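PDB 3CDL: transcriptional regulator AefR from Pseudomonas syringae pv. tomato, which probably binds cis-regulatory DNA as a TetR-family transcription factor, through an N-terminal helix-turn-helix domain joined to an all-helical C-terminal domain. Local coordinates for residues V15-A20 against D33-R38; Q62-C67 against D104-V109. One frame throughout, in Å; residues are numbered along the deposited sequence.

Both contacts are largely buried and neither has a hydrogen bond between its two segments, but they join different elements. Contact 1 lies inside the N-terminal DNA-binding domain, its centre about 22 Å from that of the chain, where helix 9-24 meets helix 32-39; the guanidinium of Arg38 lies over Ala20 and its chain passes Ala17, and the charge is met outside the two segments. Contact 2, its centre about 6 Å from that of the chain, sets the end of helix 53-64 against helix 100-114 with leucine, valine and alanine side chains. The two contact centres are 16 Å apart and bridged by packing: Ile19 of helix 9-24 rests on Asp104, Leu105 and Val108, and Val15 on Arg63.

Contact 1: residues V15-A20 against D33-R38; sequences VQAAIA and DRIAAR
Within the TetR-type helix-turn-helix domain, helix 9-24 crosses helix 32-39, the first helix of the predicted helix-turn-helix motif. The short segment axes pass 8.6 Å apart at 116°, with Ala18 and Ile35 the closest residues by CA. The apolar part is methyl-sized on the side of helix 9-24: Ala17 and Ala18 meet Ile35. Ala18 CB lies 4.4 Å from Ile35 CD1, Ala17 CB comes near Ile35 CG2, and the same methyl of Ala17 lies 3.7 Å from the backbone O of Ile35. With chi1 at -69° and chi2 extended, Ile35 also reaches Ile14 and Phe22 of helix 9-24, while Leu56 of helix 53-64 touches both Ala18 and Ile35, so three helices meet here.

The polar side chain is Arg38, which packs through its carbon chain and its guanidinium face. The aliphatic portion passes Ala17, where Arg38 CG is 3.4 Å from Ala17 CB. A bend at chi3 (-98°) then turns the guanidinium flat over Ala20. Its NH1 forms a salt bridge with Asp24, further along helix 9-24, and a long, weak ion pair with Glu21. Ala20 CB sits over the centre of one guanidinium face, 3.2 Å from the plane.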
# COMPACT_ATOMS: atom_id res chain seq x y z
N VAL B 15 -3.79 -6.74 -23.85
CA VAL B 15 -3.64 -6.45 -22.42
C VAL B 15 -2.33 -5.69 -22.18
O VAL B 15 -2.34 -4.67 -21.49
CB VAL B 15 -3.68 -7.73 -21.56
CG1 VAL B 15 -3.28 -7.44 -20.13
CG2 VAL B 15 -5.06 -8.38 -21.61
N GLN B 16 -1.24 -6.20 -22.77
CA GLN B 16 0.11 -5.61 -22.65
C GLN B 16 0.17 -4.15 -23.09
O GLN B 16 0.69 -3.29 -22.38
CB GLN B 16 1.13 -6.40 -23.45
CG GLN B 16 2.20 -7.03 -22.63
CD GLN B 16 1.64 -8.01 -21.63
OE1 GLN B 16 1.12 -7.63 -20.57
NE2 GLN B 16 1.75 -9.30 -21.95
N ALA B 17 -0.36 -3.90 -24.28
CA ALA B 17 -0.49 -2.56 -24.80
C ALA B 17 -1.37 -1.71 -23.89
O ALA B 17 -1.14 -0.51 -23.74
CB ALA B 17 -1.07 -2.60 -26.20
N ALA B 18 -2.37 -2.33 -23.27
CA ALA B 18 -3.26 -1.59 -22.38
C ALA B 18 -2.49 -1.09 -21.15
O ALA B 18 -2.65 0.05 -20.72
CB ALA B 18 -4.46 -2.44 -21.97
N ILE B 19 -1.63 -1.96 -20.63
CA ILE B 19 -0.83 -1.66 -19.46
C ILE B 19 0.12 -0.51 -19.77
O ILE B 19 0.16 0.50 -19.05
CB ILE B 19 -0.07 -2.92 -19.00
CG1 ILE B 19 -1.08 -3.95 -18.48
CG2 ILE B 19 1.02 -2.59 -17.98
CD1 ILE B 19 -0.46 -5.20 -17.93
N ALA B 20 0.85 -0.68 -20.87
CA ALA B 20 1.80 0.29 -21.37
C ALA B 20 1.14 1.64 -21.60
O ALA B 20 1.60 2.65 -21.07
CB ALA B 20 2.41 -0.22 -22.65
N ASP B 33 -8.55 2.72 -29.64
CA ASP B 33 -7.74 2.84 -30.84
C ASP B 33 -6.27 3.15 -30.56
O ASP B 33 -5.40 2.73 -31.32
CB ASP B 33 -8.32 3.79 -31.91
CG ASP B 33 -9.47 4.65 -31.40
OD1 ASP B 33 -9.48 5.02 -30.20
OD2 ASP B 33 -10.36 4.97 -32.23
N ARG B 34 -5.99 3.88 -29.48
CA ARG B 34 -4.60 4.12 -29.12
C ARG B 34 -3.97 2.81 -28.70
O ARG B 34 -2.87 2.47 -29.14
CB ARG B 34 -4.47 5.19 -28.03
CG ARG B 34 -3.17 5.97 -28.09
CD ARG B 34 -3.41 7.47 -28.03
NE ARG B 34 -4.23 7.85 -26.87
CZ ARG B 34 -4.72 9.08 -26.65
NH1 ARG B 34 -5.45 9.31 -25.56
NH2 ARG B 34 -4.49 10.08 -27.50
N ILE B 35 -4.71 2.05 -27.89
CA ILE B 35 -4.36 0.67 -27.53
C ILE B 35 -4.08 -0.19 -28.78
O ILE B 35 -3.04 -0.86 -28.85
CB ILE B 35 -5.48 0.02 -26.65
CG1 ILE B 35 -5.52 0.67 -25.28
CG2 ILE B 35 -5.30 -1.50 -26.53
CD1 ILE B 35 -6.76 0.33 -24.46
N ALA B 36 -4.99 -0.14 -29.75
CA ALA B 36 -4.91 -0.92 -31.00
C ALA B 36 -3.69 -0.55 -31.85
O ALA B 36 -3.03 -1.42 -32.43
CB ALA B 36 -6.19 -0.77 -31.80
N ALA B 37 -3.39 0.75 -31.89
CA ALA B 37 -2.21 1.31 -32.53
C ALA B 37 -0.91 0.70 -32.02
O ALA B 37 0.06 0.59 -32.79
CB ALA B 37 -2.16 2.80 -32.32
N ARG B 38 -0.88 0.32 -30.74
CA ARG B 38 0.35 -0.20 -30.16
C ARG B 38 0.31 -1.70 -29.89
O ARG B 38 1.36 -2.33 -29.72
CB ARG B 38 0.77 0.61 -28.92
CG ARG B 38 0.81 -0.14 -27.59
CD ARG B 38 1.40 0.74 -26.51
NE ARG B 38 2.82 0.47 -26.27
CZ ARG B 38 3.58 1.16 -25.42
NH1 ARG B 38 3.08 2.19 -24.75
NH2 ARG B 38 4.85 0.83 -25.25

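Contact 2: residues Q62-C67 against D104-V109; sequences QRLWNC and DLARVV
In this TetR-family fold, the C-terminal end of helix 53-64 packs against helix 100-114; as in TetR-family proteins, where the former helix links the DNA-binding domain to the C-terminal domain, the contact probably lies at the junction of the two. A type I beta turn runs from Leu64 to Cys67, closed by the hydrogen bond from Cys67 N to Leu64 O.

Along 104-109, Asp104 comes first and faces another partner: its OD1 receives Arg107 NH2 at 2.6 Å in a salt bridge one turn ahead on the same helix. The N-H...O angle is 154°, and the oxygen is met nearly along its C-O axis, close to the guanidinium plane.

Leu105 turns toward 62-67. Its CG is anti to the backbone N (chi1 158°), and Leu105 and Leu64 slide past each other in opposite directions, Leu105 CD2 coming to 3.5 Å from Leu64 CD1. Leu105 CD2 also lies 4.1 Å from Arg63 CB. The guanidinium of Arg63 lies beyond, at the end of a chain extended from CG to NE, in salt bridges with Glu12 and Glu59.

At Ala106, the residue nearest Leu64 by CA, Leu64 CD1 lies against the backbone, 3.5 Å from Ala106 CA. The methyl of Ala106 flanks it, CB to Leu64 CD1 measuring 3.7 Å. Phe102 of helix 100-114 also touches Leu64.

Val109, one turn on, meets Leu64 tip to tip. Leu64, with CG anti to its backbone N (chi1 -169°), thus divides its two methyls: CD1 goes to Leu105 and Ala106, while CD2 lies 3.8 Å from both CB and CG1 of Val109.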
# COMPACT_ATOMS: atom_id res chain seq x y z
N GLN B 62 -9.15 -8.94 -12.19
CA GLN B 62 -9.16 -10.40 -11.98
C GLN B 62 -7.74 -10.95 -11.88
O GLN B 62 -7.44 -11.73 -10.98
CB GLN B 62 -9.90 -11.14 -13.11
CG GLN B 62 -11.33 -10.64 -13.46
CD GLN B 62 -12.37 -10.88 -12.36
OE1 GLN B 62 -13.21 -11.78 -12.48
NE2 GLN B 62 -12.33 -10.06 -11.31
N ARG B 63 -6.89 -10.50 -12.79
CA ARG B 63 -5.49 -10.93 -12.90
C ARG B 63 -4.63 -10.51 -11.73
O ARG B 63 -3.61 -11.14 -11.45
CB ARG B 63 -4.86 -10.34 -14.15
CG ARG B 63 -5.15 -11.06 -15.41
CD ARG B 63 -4.28 -10.50 -16.51
NE ARG B 63 -4.75 -10.90 -17.83
CZ ARG B 63 -3.96 -11.04 -18.89
NH1 ARG B 63 -2.66 -10.81 -18.78
NH2 ARG B 63 -4.47 -11.41 -20.05
N LEU B 64 -5.03 -9.44 -11.06
CA LEU B 64 -4.19 -8.82 -10.06
C LEU B 64 -4.18 -9.59 -8.76
O LEU B 64 -3.29 -10.41 -8.54
CB LEU B 64 -4.60 -7.36 -9.82
CG LEU B 64 -3.57 -6.61 -8.98
CD1 LEU B 64 -2.19 -6.75 -9.60
CD2 LEU B 64 -3.95 -5.16 -8.85
N TRP B 65 -5.16 -9.35 -7.90
CA TRP B 65 -5.22 -10.04 -6.62
C TRP B 65 -5.54 -11.54 -6.77
O TRP B 65 -5.68 -12.25 -5.77
CB TRP B 65 -6.16 -9.32 -5.63
CG TRP B 65 -7.39 -8.70 -6.25
CD1 TRP B 65 -7.72 -7.37 -6.27
CD2 TRP B 65 -8.46 -9.39 -6.93
NE1 TRP B 65 -8.91 -7.19 -6.92
CE2 TRP B 65 -9.39 -8.40 -7.33
CE3 TRP B 65 -8.71 -10.73 -7.23
CZ2 TRP B 65 -10.56 -8.73 -8.04
CZ3 TRP B 65 -9.87 -11.06 -7.93
CH2 TRP B 65 -10.78 -10.05 -8.32
N ASN B 66 -5.65 -12.00 -8.01
CA ASN B 66 -5.58 -13.44 -8.28
C ASN B 66 -4.18 -14.00 -7.99
O ASN B 66 -4.04 -15.19 -7.67
CB ASN B 66 -6.01 -13.76 -9.71
CG ASN B 66 -7.41 -14.38 -9.77
OD1 ASN B 66 -7.57 -15.52 -10.20
ND2 ASN B 66 -8.42 -13.62 -9.33
N CYS B 67 -3.17 -13.14 -8.08
CA CYS B 67 -1.81 -13.45 -7.59
C CYS B 67 -1.14 -12.26 -6.89
O CYS B 67 -1.79 -11.48 -6.19
CB CYS B 67 -0.93 -13.98 -8.71
SG CYS B 67 -1.09 -15.77 -8.96
N ASP B 104 3.95 -4.16 -12.86
CA ASP B 104 3.41 -3.24 -13.87
C ASP B 104 1.88 -3.18 -13.89
O ASP B 104 1.32 -2.10 -13.84
CB ASP B 104 3.95 -3.60 -15.24
CG ASP B 104 5.41 -3.20 -15.39
OD1 ASP B 104 5.95 -2.69 -14.39
OD2 ASP B 104 6.00 -3.40 -16.48
N LEU B 105 1.23 -4.33 -13.97
CA LEU B 105 -0.21 -4.40 -13.94
C LEU B 105 -0.73 -3.78 -12.64
O LEU B 105 -1.62 -2.94 -12.65
CB LEU B 105 -0.65 -5.86 -14.05
CG LEU B 105 -2.04 -6.27 -13.55
CD1 LEU B 105 -2.99 -6.30 -14.70
CD2 LEU B 105 -1.98 -7.62 -12.94
N ALA B 106 -0.15 -4.22 -11.52
CA ALA B 106 -0.49 -3.71 -10.22
C ALA B 106 -0.45 -2.18 -10.21
O ALA B 106 -1.39 -1.54 -9.74
CB ALA B 106 0.47 -4.27 -9.20
N ARG B 107 0.64 -1.62 -10.74
CA ARG B 107 0.80 -0.17 -10.81
C ARG B 107 -0.33 0.50 -11.58
O ARG B 107 -1.03 1.37 -11.06
CB ARG B 107 2.13 0.19 -11.45
CG ARG B 107 3.18 0.64 -10.48
CD ARG B 107 4.50 0.93 -11.19
NE ARG B 107 5.05 -0.28 -11.82
CZ ARG B 107 6.12 -0.94 -11.37
NH1 ARG B 107 6.76 -0.51 -10.29
NH2 ARG B 107 6.55 -2.03 -12.00
N VAL B 108 -0.54 0.08 -12.83
CA VAL B 108 -1.64 0.67 -13.59
C VAL B 108 -3.01 0.46 -12.91
O VAL B 108 -3.83 1.36 -12.97
CB VAL B 108 -1.61 0.43 -15.16
CG1 VAL B 108 -0.19 0.23 -15.66
CG2 VAL B 108 -2.48 -0.69 -15.60
N VAL B 109 -3.24 -0.67 -12.23
CA VAL B 109 -4.57 -0.92 -11.62
C VAL B 109 -4.83 -0.06 -10.38
O VAL B 109 -5.88 0.57 -10.25
CB VAL B 109 -4.85 -2.44 -11.32
CG1 VAL B 109 -6.18 -2.61 -10.63
CG2 VAL B 109 -4.87 -3.23 -12.60